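Protein (superoxide dismutase) (Sulfolobus acidocaldarius, PDB 1B06) catalyses the conversion of superoxide radicals to hydrogen peroxide and molecular oxygen, using one iron ion per subunit. Local coordinates at residues Leu14-Asp19 / Met91-Lys96; Gly99-Gly102 / Leu108-Lys111; Leu138-Asp141 / Asn146-Ile149; Val165-Asp170 / Val195-Ala200. All blocks are in the same frame, centred on the assembly; numbering follows the deposited sequence.

Contact 1: residues Leu14-Asp19 / Met91-Lys96; sequences LPYKVD and MAPAGK
The phenol oxygen of Tyr16 is the polar atom to start from: Tyr16 OH sits 3.8 Å from Met91 CE and 3.9 Å from Met91 CB, and it hydrogen-bonds to the carbonyl O of Trp88, at the end of helix 67-89. On the same ring, CE2 lies 3.7 Å from the carbonyl oxygen Met91 O, and CD2 comes 4.1 Å from CD of Pro93. Both partners approach the ring obliquely. What brings it there is an unusual first torsion: chi1 of 32° places CG between the backbone N and the carbonyl carbon. Met91 bends at its last torsion, chi3 -63°, which turns the methyl CE back to the phenol. On one face of the ring CD of Pro15 rests 4.0 Å above the plane, toward the rim. Replacing Tyr16 with an alanine would probably leave the Met91 methyl without the phenol oxygen, the Pro93 ring without its aromatic neighbour, and Trp88 O without this donor. The loop before helix 27-57 thus meets the loop after helix 67-89 through van der Waals contact, while the one polar end of the ring is satisfied by the neighbouring helix.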
loop_
_atom_site.group_PDB
_atom_site.type_symbol
_atom_site.label_atom_id
_atom_site.label_comp_id
_atom_site.label_asym_id
_atom_site.label_seq_id
_atom_site.Cartn_x
_atom_site.Cartn_y
_atom_site.Cartn_z
ATOM N N LEU A 14 -5.018 -28.706 -11.580
ATOM C CA LEU A 14 -3.839 -28.932 -10.752
ATOM C C LEU A 14 -2.957 -29.906 -11.529
ATOM O O LEU A 14 -3.450 -30.883 -12.087
ATOM C CB LEU A 14 -4.249 -29.544 -9.407
ATOM C CG LEU A 14 -3.382 -29.242 -8.183
ATOM C CD1 LEU A 14 -3.381 -27.751 -7.900
ATOM C CD2 LEU A 14 -3.914 -29.999 -6.990
ATOM N N PRO A 15 -1.643 -29.649 -11.588
ATOM C CA PRO A 15 -0.726 -30.534 -12.319
ATOM C C PRO A 15 -0.458 -31.901 -11.681
ATOM O O PRO A 15 0.246 -32.728 -12.258
ATOM C CB PRO A 15 0.560 -29.709 -12.445
ATOM C CG PRO A 15 0.224 -28.338 -11.905
ATOM C CD PRO A 15 -0.937 -28.508 -10.991
ATOM N N TYR A 16 -1.020 -32.140 -10.501
ATOM C CA TYR A 16 -0.818 -33.405 -9.800
ATOM C C TYR A 16 -1.956 -33.607 -8.813
ATOM O O TYR A 16 -2.867 -32.781 -8.737
ATOM C CB TYR A 16 0.516 -33.379 -9.048
ATOM C CG TYR A 16 0.879 -31.998 -8.556
ATOM C CD1 TYR A 16 0.179 -31.408 -7.507
ATOM C CD2 TYR A 16 1.879 -31.258 -9.180
ATOM C CE1 TYR A 16 0.457 -30.115 -7.096
ATOM C CE2 TYR A 16 2.169 -29.961 -8.779
ATOM C CZ TYR A 16 1.455 -29.394 -7.740
ATOM O OH TYR A 16 1.718 -28.101 -7.355
ATOM N N LYS A 17 -1.907 -34.703 -8.061
ATOM C CA LYS A 17 -2.938 -34.995 -7.073
ATOM C C LYS A 17 -2.723 -34.097 -5.866
ATOM O O LYS A 17 -1.597 -33.687 -5.594
ATOM C CB LYS A 17 -2.876 -36.463 -6.662
ATOM C CG LYS A 17 -3.210 -37.420 -7.789
ATOM C CD LYS A 17 -3.680 -38.762 -7.253
ATOM C CE LYS A 17 -3.639 -39.837 -8.332
ATOM N NZ LYS A 17 -4.332 -41.089 -7.906
ATOM N N VAL A 18 -3.797 -33.794 -5.144
ATOM C CA VAL A 18 -3.711 -32.903 -3.987
ATOM C C VAL A 18 -2.815 -33.393 -2.857
ATOM O O VAL A 18 -2.484 -32.626 -1.954
ATOM C CB VAL A 18 -5.106 -32.601 -3.395
ATOM C CG1 VAL A 18 -5.969 -31.907 -4.430
ATOM C CG2 VAL A 18 -5.763 -33.883 -2.925
ATOM N N ASP A 19 -2.425 -34.663 -2.901
ATOM C CA ASP A 19 -1.563 -35.211 -1.861
ATOM C C ASP A 19 -0.171 -35.518 -2.393
ATOM O O ASP A 19 0.625 -36.167 -1.717
ATOM C CB ASP A 19 -2.183 -36.478 -1.268
ATOM C CG ASP A 19 -2.262 -37.617 -2.270
ATOM O OD1 ASP A 19 -2.052 -37.377 -3.476
ATOM O OD2 ASP A 19 -2.533 -38.759 -1.850
ATOM N N MET A 91 6.087 -26.085 -8.560
ATOM C CA MET A 91 6.338 -27.132 -7.571
ATOM C C MET A 91 6.163 -28.497 -8.251
ATOM O O MET A 91 5.542 -28.594 -9.310
ATOM C CB MET A 91 5.362 -27.000 -6.397
ATOM C CG MET A 91 5.586 -25.761 -5.542
ATOM S SD MET A 91 4.676 -25.761 -3.988
ATOM C CE MET A 91 2.941 -25.769 -4.591
ATOM N N ALA A 92 6.716 -29.545 -7.652
ATOM C CA ALA A 92 6.607 -30.881 -8.215
ATOM C C ALA A 92 6.687 -31.902 -7.096
ATOM O O ALA A 92 7.307 -31.649 -6.066
ATOM C CB ALA A 92 7.726 -31.114 -9.218
ATOM N N PRO A 93 6.043 -33.069 -7.275
ATOM C CA PRO A 93 6.059 -34.126 -6.256
ATOM C C PRO A 93 7.461 -34.426 -5.730
ATOM O O PRO A 93 8.443 -34.365 -6.472
ATOM C CB PRO A 93 5.444 -35.322 -6.976
ATOM C CG PRO A 93 4.542 -34.703 -7.994
ATOM C CD PRO A 93 5.239 -33.452 -8.449
ATOM N N ALA A 94 7.530 -34.744 -4.441
ATOM C CA ALA A 94 8.777 -35.055 -3.743
ATOM C C ALA A 94 9.959 -35.468 -4.621
ATOM O O ALA A 94 10.994 -34.798 -4.643
ATOM C CB ALA A 94 8.511 -36.133 -2.702
ATOM N N GLY A 95 9.804 -36.578 -5.334
ATOM C CA GLY A 95 10.875 -37.060 -6.183
ATOM C C GLY A 95 11.246 -36.151 -7.339
ATOM O O GLY A 95 12.413 -35.802 -7.507
ATOM N N LYS A 96 10.254 -35.771 -8.138
ATOM C CA LYS A 96 10.476 -34.913 -9.297
ATOM C C LYS A 96 10.951 -33.513 -8.920
ATOM O O LYS A 96 11.770 -32.917 -9.619
ATOM C CB LYS A 96 9.192 -34.812 -10.125
ATOM C CG LYS A 96 9.421 -34.447 -11.584
ATOM C CD LYS A 96 9.113 -32.976 -11.844
ATOM C CE LYS A 96 10.330 -32.236 -12.379
ATOM N NZ LYS A 96 10.438 -32.361 -13.858
#

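Contact 2: residues Gly99-Gly102 / Leu108-Lys111; sequences GKPG and LIDK. Unlike the reference sequence in segment 108-111: Asp110 (reference Asn).
Lys100 and Pro101 reach across to Asp110 and Ile109 on helix 103-113, so the loop leading into this helix packs back on it, within the C-terminal domain of the iron/manganese superoxide dismutase fold. Gly99, ahead of them, makes a weak hydrogen bond through its O to Trp197 NE1. Lys100 then sends its ammonium toward the helix. It extends its chain and brings NZ to 4.2 Å from OD2 of Asp110, a pairing of opposite charges too long for a salt bridge. Two waters fill in between: one accepts from Lys100 NZ at 2.8 Å and donates to Asp110 OD1 at 3.0 Å, while the other also donates to OD1 but holds the lysine weakly. The carboxylate is thus linked to the ammonium through solvent, and the attraction is likely to be softened accordingly. Pro101, the next residue, is buried; Phe116 of helix 116-129 also packs on it. Its ring and the side chain of Ile109 cross at about a right angle, and the apolar touch is made by CG of Pro101 against CD1 of Ile109, 4.1 Å apart.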
loop_
_atom_site.group_PDB
_atom_site.type_symbol
_atom_site.label_atom_id
_atom_site.label_comp_id
_atom_site.label_asym_id
_atom_site.label_seq_id
_atom_site.Cartn_x
_atom_site.Cartn_y
_atom_site.Cartn_z
ATOM N N GLY A 99 15.936 -30.598 -4.980
ATOM C CA GLY A 99 17.269 -30.699 -5.541
ATOM C C GLY A 99 17.915 -29.358 -5.824
ATOM O O GLY A 99 17.624 -28.357 -5.170
ATOM N N LYS A 100 18.797 -29.347 -6.813
ATOM C CA LYS A 100 19.518 -28.149 -7.204
ATOM C C LYS A 100 19.149 -27.766 -8.636
ATOM O O LYS A 100 18.834 -28.630 -9.450
ATOM C CB LYS A 100 21.021 -28.423 -7.111
ATOM C CG LYS A 100 21.897 -27.183 -7.149
ATOM C CD LYS A 100 22.791 -27.174 -8.380
ATOM C CE LYS A 100 23.043 -25.758 -8.875
ATOM N NZ LYS A 100 24.497 -25.433 -8.894
ATOM N N PRO A 101 19.170 -26.466 -8.961
ATOM C CA PRO A 101 18.825 -26.084 -10.333
ATOM C C PRO A 101 19.912 -26.502 -11.314
ATOM O O PRO A 101 20.990 -26.921 -10.912
ATOM C CB PRO A 101 18.670 -24.567 -10.256
ATOM C CG PRO A 101 19.512 -24.164 -9.099
ATOM C CD PRO A 101 19.475 -25.299 -8.118
ATOM N N GLY A 102 19.616 -26.394 -12.602
ATOM C CA GLY A 102 20.583 -26.751 -13.621
ATOM C C GLY A 102 20.428 -25.808 -14.794
ATOM O O GLY A 102 19.681 -24.843 -14.716
ATOM N N LEU A 108 23.436 -18.684 -13.899
ATOM C CA LEU A 108 23.192 -17.297 -13.515
ATOM C C LEU A 108 23.240 -17.143 -11.999
ATOM O O LEU A 108 23.749 -16.150 -11.488
ATOM C CB LEU A 108 21.831 -16.823 -14.042
ATOM C CG LEU A 108 21.749 -16.512 -15.542
ATOM C CD1 LEU A 108 20.448 -15.779 -15.861
ATOM C CD2 LEU A 108 22.948 -15.675 -15.950
ATOM N N ILE A 109 22.704 -18.124 -11.280
ATOM C CA ILE A 109 22.712 -18.075 -9.821
ATOM C C ILE A 109 24.152 -18.106 -9.285
ATOM O O ILE A 109 24.476 -17.426 -8.305
ATOM C CB ILE A 109 21.900 -19.254 -9.218
ATOM C CG1 ILE A 109 20.413 -18.900 -9.205
ATOM C CG2 ILE A 109 22.359 -19.550 -7.793
ATOM C CD1 ILE A 109 19.492 -20.101 -9.102
ATOM N N ASP A 110 25.016 -18.882 -9.935
ATOM C CA ASP A 110 26.405 -18.978 -9.507
ATOM C C ASP A 110 27.148 -17.670 -9.749
ATOM O O ASP A 110 27.936 -17.229 -8.915
ATOM C CB ASP A 110 27.112 -20.109 -10.253
ATOM C CG ASP A 110 26.852 -21.470 -9.634
ATOM O OD1 ASP A 110 26.340 -21.538 -8.495
ATOM O OD2 ASP A 110 27.160 -22.479 -10.300
ATOM N N LYS A 111 26.880 -17.046 -10.888
ATOM C CA LYS A 111 27.531 -15.796 -11.244
ATOM C C LYS A 111 27.085 -14.604 -10.401
ATOM O O LYS A 111 27.879 -13.703 -10.116
ATOM C CB LYS A 111 27.276 -15.490 -12.716
ATOM C CG LYS A 111 27.797 -16.540 -13.664
ATOM C CD LYS A 111 27.872 -15.992 -15.067
ATOM C CE LYS A 111 28.188 -17.084 -16.067
ATOM N NZ LYS A 111 27.526 -16.831 -17.378
HETATM O O HOH W 1 23.628 -22.737 -8.867
HETATM O O HOH W 2 26.302 -23.811 -6.701
#

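Contact 3: residues Leu138-Asp141 / Asn146-Ile149; sequences LYYD and NLQI
Tyr139 N donates to Gln148 O at 2.8 Å with an almost straight N-H (172°). The return bond of this hydrogen-bonded pair, Gln148 N to Tyr139 O, is weak and bent. Nearer the turn, Asp141 N gives a second strong bond to Asn146 O, also 2.8 Å. The Gln148 amide bends back on its own strand, NE2 donating to Ile149 O in the carbonyl plane, on a lone pair. CA-H contacts fill in beside these bonds, the shorter from Leu147 CA to Tyr139 O at 3.2 Å. Leu138, Tyr140, Leu147 and Ile149 share one face. There Leu138, its CG trans to the backbone N (chi1 -179°), brings CD1 to 3.7 Å from Ile149 CG1 and 4.1 Å from Leu147 CB, while Tyr140 CD1 meets Leu147 CD2 obliquely at 4.0 Å. Tyr139 and Gln148 project from the other face, where Tyr139 OH bonds to His159. At the turn, Asp141 forms a salt bridge with Lys82 and a hydrogen bond with Tyr9, both of the second subunit. This is an antiparallel beta hairpin, supplying two strands of the three-stranded sheet in the C-terminal domain of iron/manganese superoxide dismutases.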
loop_
_atom_site.group_PDB
_atom_site.type_symbol
_atom_site.label_atom_id
_atom_site.label_comp_id
_atom_site.label_asym_id
_atom_site.label_seq_id
_atom_site.Cartn_x
_atom_site.Cartn_y
_atom_site.Cartn_z
ATOM N N LEU A 138 11.230 -14.383 -7.665
ATOM C CA LEU A 138 12.519 -14.199 -8.315
ATOM C C LEU A 138 12.181 -13.853 -9.761
ATOM O O LEU A 138 11.622 -14.683 -10.487
ATOM C CB LEU A 138 13.364 -15.472 -8.277
ATOM C CG LEU A 138 14.732 -15.256 -8.933
ATOM C CD1 LEU A 138 15.567 -14.344 -8.048
ATOM C CD2 LEU A 138 15.443 -16.579 -9.146
ATOM N N TYR A 139 12.485 -12.622 -10.162
ATOM C CA TYR A 139 12.214 -12.170 -11.521
ATOM C C TYR A 139 13.489 -12.253 -12.332
ATOM O O TYR A 139 14.584 -12.326 -11.785
ATOM C CB TYR A 139 11.787 -10.693 -11.561
ATOM C CG TYR A 139 10.553 -10.311 -10.784
ATOM C CD1 TYR A 139 9.281 -10.615 -11.265
ATOM C CD2 TYR A 139 10.657 -9.604 -9.585
ATOM C CE1 TYR A 139 8.134 -10.224 -10.570
ATOM C CE2 TYR A 139 9.523 -9.207 -8.882
ATOM C CZ TYR A 139 8.264 -9.519 -9.380
ATOM O OH TYR A 139 7.143 -9.132 -8.687
ATOM N N TYR A 140 13.341 -12.238 -13.647
ATOM C CA TYR A 140 14.502 -12.214 -14.508
ATOM C C TYR A 140 14.388 -10.877 -15.221
ATOM O O TYR A 140 13.402 -10.629 -15.914
ATOM C CB TYR A 140 14.484 -13.332 -15.543
ATOM C CG TYR A 140 15.557 -13.117 -16.582
ATOM C CD1 TYR A 140 16.898 -13.037 -16.208
ATOM C CD2 TYR A 140 15.234 -12.947 -17.929
ATOM C CE1 TYR A 140 17.894 -12.790 -17.146
ATOM C CE2 TYR A 140 16.225 -12.701 -18.879
ATOM C CZ TYR A 140 17.553 -12.622 -18.478
ATOM O OH TYR A 140 18.543 -12.372 -19.403
ATOM N N ASP A 141 15.375 -10.008 -15.029
ATOM C CA ASP A 141 15.357 -8.702 -15.670
ATOM C C ASP A 141 16.145 -8.746 -16.965
ATOM O O ASP A 141 17.372 -8.777 -16.957
ATOM C CB ASP A 141 15.948 -7.641 -14.746
ATOM C CG ASP A 141 15.867 -6.249 -15.342
ATOM O OD1 ASP A 141 15.060 -6.050 -16.272
ATOM O OD2 ASP A 141 16.612 -5.356 -14.886
ATOM N N ASN A 146 19.814 -9.307 -14.523
ATOM C CA ASN A 146 19.822 -9.739 -13.128
ATOM C C ASN A 146 18.617 -10.581 -12.763
ATOM O O ASN A 146 17.530 -10.402 -13.307
ATOM C CB ASN A 146 19.842 -8.535 -12.181
ATOM C CG ASN A 146 21.157 -7.786 -12.200
ATOM O OD1 ASN A 146 22.190 -8.325 -12.584
ATOM N ND2 ASN A 146 21.120 -6.526 -11.778
ATOM N N LEU A 147 18.828 -11.502 -11.831
ATOM C CA LEU A 147 17.763 -12.344 -11.310
ATOM C C LEU A 147 17.401 -11.584 -10.030
ATOM O O LEU A 147 18.070 -11.716 -9.001
ATOM C CB LEU A 147 18.298 -13.742 -10.983
ATOM C CG LEU A 147 18.561 -14.665 -12.171
ATOM C CD1 LEU A 147 19.303 -15.898 -11.702
ATOM C CD2 LEU A 147 17.248 -15.053 -12.811
ATOM N N GLN A 148 16.355 -10.770 -10.106
ATOM C CA GLN A 148 15.950 -9.941 -8.977
ATOM C C GLN A 148 14.979 -10.559 -7.980
ATOM O O GLN A 148 13.891 -11.002 -8.349
ATOM C CB GLN A 148 15.369 -8.626 -9.510
ATOM C CG GLN A 148 15.005 -7.631 -8.436
ATOM C CD GLN A 148 16.219 -7.049 -7.747
ATOM O OE1 GLN A 148 17.141 -6.554 -8.397
ATOM N NE2 GLN A 148 16.227 -7.104 -6.421
ATOM N N ILE A 149 15.377 -10.574 -6.712
ATOM C CA ILE A 149 14.531 -11.097 -5.644
ATOM C C ILE A 149 13.607 -9.976 -5.185
ATOM O O ILE A 149 14.009 -8.814 -5.153
ATOM C CB ILE A 149 15.354 -11.531 -4.413
ATOM C CG1 ILE A 149 16.172 -12.781 -4.725
ATOM C CG2 ILE A 149 14.419 -11.805 -3.240
ATOM C CD1 ILE A 149 17.121 -13.164 -3.604
#

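Contact 4: residues Val165-Asp170 / Val195-Ala200; sequences VILIVD and VNWDDA. With FE (Fe (III) ion), chain G.
Leu167 carries this contact, and its side chain is worth following outward. CB leaves the backbone where the strand turns a corner, and a chi1 near 180° (-173°) swings CG away from the backbone N, extending the chain toward segment 195-200. CG then forks: CD1 reaches CG1 of Val195 at 3.7 Å, the two side chains crossing at about a right angle, and CD2 reaches CH2 of Trp197 at 4.0 Å, meeting the indole obliquely. Val195 is drawn into the same cluster, because its CG1 also sits 3.6 Å above the centre of the Trp197 ring. That one methyl therefore lies against both the leucine and the indole.

Next to it, Ile166 presents its carbonyl oxygen and a branch methyl to the helix: Ile166 O is 3.4 Å from CB of Ala200, and Ile166 CG2 is 4.1 Å from the same atom. Ile166 and Leu167 together form a classic beta bulge opposite Leu138. Asn196 is the N-cap of helix 197-205, its OD1 accepting weak bonds from Asp198 N and Asp199 N.

At the far end of the strand, Asp170 OD2 binds the iron at 1.9 Å, alongside His33, His84, His174 and water 3, which is 2.1 Å from the metal. Asp170 OD1 accepts from Phe172 N, a bond that probably limits rotation of the carboxylate while OD2 faces the metal. Chemically, then, the strand has two different ends: a bulged one packed, mainly through apolar groups, on the start of helix 197-205 and on Val195 just ahead of it, and a metal-binding one, where Asp170 gives a carboxylate oxygen to the ferric ion.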
loop_
_atom_site.group_PDB
_atom_site.type_symbol
_atom_site.label_atom_id
_atom_site.label_comp_id
_atom_site.label_asym_id
_atom_site.label_seq_id
_atom_site.Cartn_x
_atom_site.Cartn_y
_atom_site.Cartn_z
ATOM N N VAL A 165 8.153 -14.118 -13.909
ATOM C CA VAL A 165 8.417 -14.799 -12.654
ATOM C C VAL A 165 9.143 -16.107 -12.955
ATOM O O VAL A 165 8.694 -16.885 -13.790
ATOM C CB VAL A 165 7.097 -15.100 -11.926
ATOM C CG1 VAL A 165 7.366 -15.896 -10.664
ATOM C CG2 VAL A 165 6.380 -13.798 -11.601
ATOM N N ILE A 166 10.264 -16.342 -12.281
ATOM C CA ILE A 166 11.045 -17.564 -12.483
ATOM C C ILE A 166 10.835 -18.552 -11.330
ATOM O O ILE A 166 10.722 -19.762 -11.546
ATOM C CB ILE A 166 12.561 -17.254 -12.586
ATOM C CG1 ILE A 166 12.836 -16.333 -13.775
ATOM C CG2 ILE A 166 13.353 -18.547 -12.736
ATOM C CD1 ILE A 166 12.374 -16.898 -15.110
ATOM N N LEU A 167 10.789 -18.019 -10.110
ATOM C CA LEU A 167 10.605 -18.811 -8.895
ATOM C C LEU A 167 9.638 -18.066 -7.978
ATOM O O LEU A 167 9.666 -16.840 -7.909
ATOM C CB LEU A 167 11.955 -19.004 -8.192
ATOM C CG LEU A 167 12.012 -19.940 -6.977
ATOM C CD1 LEU A 167 11.759 -21.372 -7.411
ATOM C CD2 LEU A 167 13.379 -19.825 -6.309
ATOM N N ILE A 168 8.788 -18.795 -7.264
ATOM C CA ILE A 168 7.822 -18.138 -6.394
ATOM C C ILE A 168 7.331 -18.976 -5.218
ATOM O O ILE A 168 7.141 -20.186 -5.338
ATOM C CB ILE A 168 6.593 -17.696 -7.213
ATOM C CG1 ILE A 168 5.630 -16.894 -6.337
ATOM C CG2 ILE A 168 5.903 -18.917 -7.799
ATOM C CD1 ILE A 168 4.681 -16.021 -7.128
ATOM N N VAL A 169 7.121 -18.317 -4.081
ATOM C CA VAL A 169 6.619 -18.978 -2.878
ATOM C C VAL A 169 5.453 -18.189 -2.323
ATOM O O VAL A 169 5.567 -16.981 -2.103
ATOM C CB VAL A 169 7.642 -19.029 -1.730
ATOM C CG1 VAL A 169 7.486 -20.329 -0.985
ATOM C CG2 VAL A 169 9.037 -18.837 -2.244
ATOM N N ASP A 170 4.344 -18.875 -2.079
ATOM C CA ASP A 170 3.156 -18.246 -1.519
ATOM C C ASP A 170 3.392 -18.123 -0.025
ATOM O O ASP A 170 3.751 -19.106 0.626
ATOM C CB ASP A 170 1.924 -19.120 -1.777
ATOM C CG ASP A 170 0.620 -18.428 -1.417
ATOM O OD1 ASP A 170 0.639 -17.337 -0.798
ATOM O OD2 ASP A 170 -0.440 -18.989 -1.757
ATOM N N VAL A 195 10.359 -27.718 -4.893
ATOM C CA VAL A 195 10.539 -26.736 -5.954
ATOM C C VAL A 195 10.783 -27.444 -7.281
ATOM O O VAL A 195 11.596 -28.358 -7.362
ATOM C CB VAL A 195 11.730 -25.796 -5.656
ATOM C CG1 VAL A 195 12.077 -24.992 -6.887
ATOM C CG2 VAL A 195 11.382 -24.866 -4.511
ATOM N N ASN A 196 10.077 -27.015 -8.321
ATOM C CA ASN A 196 10.225 -27.612 -9.642
ATOM C C ASN A 196 11.218 -26.804 -10.470
ATOM O O ASN A 196 10.846 -25.868 -11.178
ATOM C CB ASN A 196 8.866 -27.665 -10.342
ATOM C CG ASN A 196 8.917 -28.400 -11.661
ATOM O OD1 ASN A 196 9.983 -28.783 -12.131
ATOM N ND2 ASN A 196 7.758 -28.598 -12.266
ATOM N N TRP A 197 12.488 -27.180 -10.374
ATOM C CA TRP A 197 13.548 -26.489 -11.089
ATOM C C TRP A 197 13.450 -26.603 -12.607
ATOM O O TRP A 197 13.972 -25.753 -13.331
ATOM C CB TRP A 197 14.903 -26.994 -10.596
ATOM C CG TRP A 197 15.200 -26.524 -9.207
ATOM C CD1 TRP A 197 15.302 -27.293 -8.083
ATOM C CD2 TRP A 197 15.390 -25.164 -8.783
ATOM N NE1 TRP A 197 15.542 -26.497 -6.984
ATOM C CE2 TRP A 197 15.601 -25.187 -7.386
ATOM C CE3 TRP A 197 15.401 -23.929 -9.449
ATOM C CZ2 TRP A 197 15.822 -24.021 -6.639
ATOM C CZ3 TRP A 197 15.621 -22.767 -8.704
ATOM C CH2 TRP A 197 15.827 -22.825 -7.313
ATOM N N ASP A 198 12.784 -27.644 -13.096
ATOM C CA ASP A 198 12.627 -27.816 -14.538
ATOM C C ASP A 198 11.708 -26.714 -15.041
ATOM O O ASP A 198 11.975 -26.081 -16.059
ATOM C CB ASP A 198 12.021 -29.182 -14.857
ATOM C CG ASP A 198 13.058 -30.283 -14.875
ATOM O OD1 ASP A 198 13.761 -30.417 -15.899
ATOM O OD2 ASP A 198 13.174 -31.011 -13.865
ATOM N N ASP A 199 10.621 -26.493 -14.312
ATOM C CA ASP A 199 9.668 -25.451 -14.656
ATOM C C ASP A 199 10.379 -24.094 -14.629
ATOM O O ASP A 199 10.220 -23.288 -15.540
ATOM C CB ASP A 199 8.507 -25.446 -13.655
ATOM C CG ASP A 199 7.553 -24.277 -13.865
ATOM O OD1 ASP A 199 6.759 -24.325 -14.827
ATOM O OD2 ASP A 199 7.592 -23.312 -13.069
ATOM N N ALA A 200 11.169 -23.850 -13.585
ATOM C CA ALA A 200 11.889 -22.587 -13.454
ATOM C C ALA A 200 12.838 -22.367 -14.631
ATOM O O ALA A 200 12.884 -21.277 -15.200
ATOM C CB ALA A 200 12.659 -22.553 -12.139
HETATM FE FE FE G . -2.290 -18.788 -1.760
HETATM O O HOH W 3 -2.015 -16.729 -1.820
#

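Contact 4 is the hub, touching each of the other three and also holding the iron ligand Asp170. Contact 1, its centre 13 Å away, joins it through a salt bridge from Lys96 NZ to Asp198 OD2 of 3.1 Å; its Met91 side chain is about 9 Å from the iron. Contact 2 meets contact 4 at the indole, where Pro101 CB lies 3.4 Å from Trp197 CE3. Contact 3 joins the same sheet, with Leu138 probably hydrogen-bonded to both Ile166 and Leu167. Contacts 2 and 3 touch as well, Leu108 CB packing on Leu147 CD1 at 3.6 Å, whereas contacts 1 and 3 stay about 13 Å apart at their nearest atoms.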